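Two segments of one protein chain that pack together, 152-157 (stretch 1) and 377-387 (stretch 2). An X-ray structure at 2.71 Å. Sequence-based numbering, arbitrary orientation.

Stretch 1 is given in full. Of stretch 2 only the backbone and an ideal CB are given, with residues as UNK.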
# COMPACT_ATOMS: atom_id res chain seq x y z
N GLY A 152 -26.08 14.56 -37.10
CA GLY A 152 -27.12 13.58 -36.89
C GLY A 152 -28.13 14.16 -35.92
O GLY A 152 -27.82 15.08 -35.20
N ARG A 153 -29.33 13.61 -35.88
CA ARG A 153 -30.36 14.20 -35.05
C ARG A 153 -31.35 13.16 -34.59
O ARG A 153 -31.60 12.17 -35.28
CB ARG A 153 -31.09 15.26 -35.87
CG ARG A 153 -32.24 15.96 -35.17
CD ARG A 153 -32.83 16.96 -36.11
NE ARG A 153 -31.80 17.93 -36.44
CZ ARG A 153 -31.54 19.03 -35.73
NH1 ARG A 153 -32.26 19.31 -34.65
NH2 ARG A 153 -30.56 19.84 -36.11
N PHE A 154 -31.92 13.38 -33.42
CA PHE A 154 -33.05 12.59 -33.00
C PHE A 154 -34.30 13.21 -33.57
O PHE A 154 -34.44 14.44 -33.64
CB PHE A 154 -33.13 12.51 -31.49
CG PHE A 154 -32.06 11.65 -30.87
CD1 PHE A 154 -32.03 10.28 -31.10
CD2 PHE A 154 -31.09 12.21 -30.04
CE1 PHE A 154 -31.05 9.49 -30.53
CE2 PHE A 154 -30.10 11.43 -29.47
CZ PHE A 154 -30.09 10.07 -29.71
N ASP A 155 -35.21 12.35 -34.00
CA ASP A 155 -36.36 12.75 -34.78
C ASP A 155 -37.50 11.83 -34.44
O ASP A 155 -37.44 11.09 -33.44
CB ASP A 155 -36.00 12.62 -36.26
CG ASP A 155 -36.83 13.49 -37.15
OD1 ASP A 155 -37.46 14.42 -36.61
OD2 ASP A 155 -36.84 13.27 -38.39
N THR A 156 -38.56 11.84 -35.25
CA THR A 156 -39.64 10.89 -35.08
C THR A 156 -39.54 9.84 -36.18
O THR A 156 -40.18 8.80 -36.13
CB THR A 156 -41.02 11.58 -35.05
OG1 THR A 156 -41.12 12.50 -36.15
CG2 THR A 156 -41.19 12.37 -33.74
N SER A 157 -38.64 10.09 -37.13
CA SER A 157 -38.48 9.20 -38.27
C SER A 157 -37.02 8.84 -38.57
O SER A 157 -36.19 9.72 -38.81
CB SER A 157 -39.12 9.83 -39.51
OG SER A 157 -38.54 11.09 -39.80
N UNK A 377 -30.54 10.02 -39.03
CA UNK A 377 -31.56 10.42 -38.08
C UNK A 377 -32.03 9.20 -37.33
O UNK A 377 -32.15 8.12 -37.89
CB UNK A 377 -32.73 11.12 -38.78
N UNK A 378 -32.28 9.38 -36.04
CA UNK A 378 -32.71 8.26 -35.24
C UNK A 378 -33.96 8.67 -34.48
O UNK A 378 -34.08 9.81 -34.06
CB UNK A 378 -31.60 7.80 -34.29
N UNK A 379 -34.92 7.75 -34.35
CA UNK A 379 -36.19 8.04 -33.69
C UNK A 379 -35.99 8.23 -32.21
O UNK A 379 -34.94 7.89 -31.68
CB UNK A 379 -37.20 6.92 -33.94
N UNK A 380 -37.01 8.74 -31.55
CA UNK A 380 -36.96 8.97 -30.12
C UNK A 380 -36.83 7.71 -29.26
O UNK A 380 -36.37 7.77 -28.13
CB UNK A 380 -38.22 9.73 -29.70
N UNK A 381 -37.20 6.55 -29.79
CA UNK A 381 -37.15 5.35 -28.96
C UNK A 381 -35.70 5.02 -28.63
O UNK A 381 -35.40 4.54 -27.54
CB UNK A 381 -37.83 4.17 -29.66
N UNK A 382 -34.80 5.34 -29.56
CA UNK A 382 -33.38 5.12 -29.35
C UNK A 382 -32.80 6.10 -28.34
O UNK A 382 -32.10 5.69 -27.41
CB UNK A 382 -32.63 5.23 -30.68
N UNK A 383 -33.10 7.39 -28.50
CA UNK A 383 -32.70 8.40 -27.52
C UNK A 383 -33.07 7.99 -26.09
O UNK A 383 -32.33 8.24 -25.15
CB UNK A 383 -33.35 9.74 -27.86
N UNK A 384 -34.21 7.34 -25.93
CA UNK A 384 -34.64 6.88 -24.62
C UNK A 384 -33.85 5.67 -24.12
O UNK A 384 -33.66 5.50 -22.92
CB UNK A 384 -36.13 6.54 -24.66
N UNK A 385 -33.41 4.83 -25.05
CA UNK A 385 -32.62 3.65 -24.69
C UNK A 385 -31.31 4.14 -24.11
O UNK A 385 -30.96 3.82 -22.97
CB UNK A 385 -32.38 2.73 -25.89
N UNK A 386 -30.63 4.98 -24.87
CA UNK A 386 -29.38 5.54 -24.46
C UNK A 386 -29.50 6.29 -23.14
O UNK A 386 -28.66 6.12 -22.27
CB UNK A 386 -28.84 6.47 -25.55
N UNK A 387 -30.55 7.06 -22.96
CA UNK A 387 -30.71 7.74 -21.68
C UNK A 387 -30.87 6.77 -20.51
O UNK A 387 -30.41 7.06 -19.40
CB UNK A 387 -31.92 8.67 -21.74

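Stretch 2 enters as a strand running parallel to strand 152-155, the two axes 25° apart, and then turns into a helix lying nearly across it. The pairing is set by backbone: the N of position 378 donates to Arg-153 O at 3.0 Å, and Asp-155 N donates to the O of position 378 at 2.8 Å. Those two bonds set the register and depend on the backbone, so position 378 must keep an N-H, which rules out Pro.

Position 377 has extended angles, and its CB lies on the same sheet face as the side chain of Arg-153, 4.4 Å from Asp-155 CB. An acid is on offer, so Lys or Arg would suit, and a polar Gln or Thr would be tolerable. It is Arg-377. Its NH1 reaches Asp-155 OD2 at 3.7 Å, a long salt bridge, while lying 4.4 Å from Arg-153 NE, a like-charged neighbour. Asp-155 OD2 also accepts from Ser-157 OG at 3.1 Å.

Position 378 points to the other face, with its CB 4.1 Å from Phe-154 CD1. An aliphatic residue such as Val, Ile or Leu is the natural choice. Leu-378 packs against Phe-154, its CB 4.0 Å from Phe-154 CD1.

At position 379, phi is -70° and psi 168°, just before the helix. Ser, Thr or Asp could cap the helix with a side-chain oxygen; a phi of -70°, with no acceptor in stretch 1 near the N, also admits Pro. It is Pro-379, which offers no such oxygen; its CA lies 3.3 Å from Asp-155 O.

The CB of position 380 points sideways, 4.1 Å from Asp-155 O. A long polar chain could fold back toward Phe-154, and in the first turn of a helix an acid is favourable. Glu-380 does so, bringing OE2 to 3.7 Å from Phe-154 CB.

Position 381 points away and leaves the choice open to this contact; it is Val-381. Position 382 sets its CB 4.5 Å from Phe-154 CE1, inviting a modest aliphatic residue, and Val-382 CG1 lies 4.3 Å from Phe-154 CE1, at the ring edge.

Position 383 points straight at the aromatic, its CB 3.5 Å from Phe-154 CE1. Ala, Leu, Met or a long chain with an aliphatic base could cover the ring. Arg-383 lays its CB over the face, 3.5 Å from the Phe-154 ring centroid, and runs on until NH1 lies 3.4 Å from Phe-154 CB. There Arg-383 NH1 forms a salt bridge with Glu-380 OE2 at 2.8 Å, so the charge is answered beside the ring.

At 384, 385 and 387 nothing of stretch 1 lies within 5.5 Å of the CB, so this contact sets no demand and many helix-tolerant residues would do; they are Thr-384, Glu-385 and Glu-387, and none of them touches stretch 1. Position 386 points toward stretch 1 from farther off, so a long apolar chain suits; Ile-386 brings CD1 4.5 Å from Phe-154 CZ.

Stretch 2 377-387: RLPEVVRTEIE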
# COMPACT_ATOMS: atom_id res chain seq x y z
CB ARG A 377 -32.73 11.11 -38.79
CG ARG A 377 -32.42 12.54 -39.15
CD ARG A 377 -33.39 13.07 -40.16
NE ARG A 377 -32.89 14.30 -40.76
CZ ARG A 377 -33.26 15.52 -40.38
NH1 ARG A 377 -34.16 15.66 -39.41
NH2 ARG A 377 -32.75 16.58 -40.98
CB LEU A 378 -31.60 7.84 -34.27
CG LEU A 378 -30.22 7.48 -34.81
CD1 LEU A 378 -29.28 7.33 -33.63
CD2 LEU A 378 -30.24 6.19 -35.63
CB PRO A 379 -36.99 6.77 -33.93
CG PRO A 379 -35.98 5.70 -34.02
CD PRO A 379 -34.85 6.35 -34.79
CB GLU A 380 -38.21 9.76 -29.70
CG GLU A 380 -38.28 11.15 -30.26
CD GLU A 380 -37.17 12.04 -29.73
OE1 GLU A 380 -36.77 11.84 -28.55
OE2 GLU A 380 -36.71 12.94 -30.49
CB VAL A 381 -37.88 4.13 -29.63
CG1 VAL A 381 -37.16 3.69 -30.91
CG2 VAL A 381 -38.03 2.97 -28.64
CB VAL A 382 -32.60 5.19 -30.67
CG1 VAL A 382 -31.09 5.24 -30.39
CG2 VAL A 382 -32.97 4.00 -31.54
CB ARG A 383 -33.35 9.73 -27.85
CG ARG A 383 -32.93 10.88 -26.94
CD ARG A 383 -34.03 11.92 -26.86
NE ARG A 383 -33.53 13.29 -26.91
CZ ARG A 383 -33.86 14.18 -27.85
NH1 ARG A 383 -34.69 13.86 -28.83
NH2 ARG A 383 -33.36 15.41 -27.79
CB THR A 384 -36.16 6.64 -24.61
OG1 THR A 384 -36.80 7.91 -24.61
CG2 THR A 384 -36.62 5.85 -23.36
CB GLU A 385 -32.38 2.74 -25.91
CG GLU A 385 -31.76 1.36 -25.60
CD GLU A 385 -32.57 0.49 -24.61
OE1 GLU A 385 -33.76 0.20 -24.84
OE2 GLU A 385 -31.98 0.08 -23.58
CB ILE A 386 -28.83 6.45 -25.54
CG1 ILE A 386 -28.62 5.64 -26.82
CG2 ILE A 386 -27.54 7.13 -25.08
CD1 ILE A 386 -28.14 6.44 -27.97
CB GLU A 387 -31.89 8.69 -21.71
CG GLU A 387 -31.69 9.81 -22.70
CD GLU A 387 -32.89 10.72 -22.80
OE1 GLU A 387 -33.92 10.41 -22.17
OE2 GLU A 387 -32.82 11.71 -23.56
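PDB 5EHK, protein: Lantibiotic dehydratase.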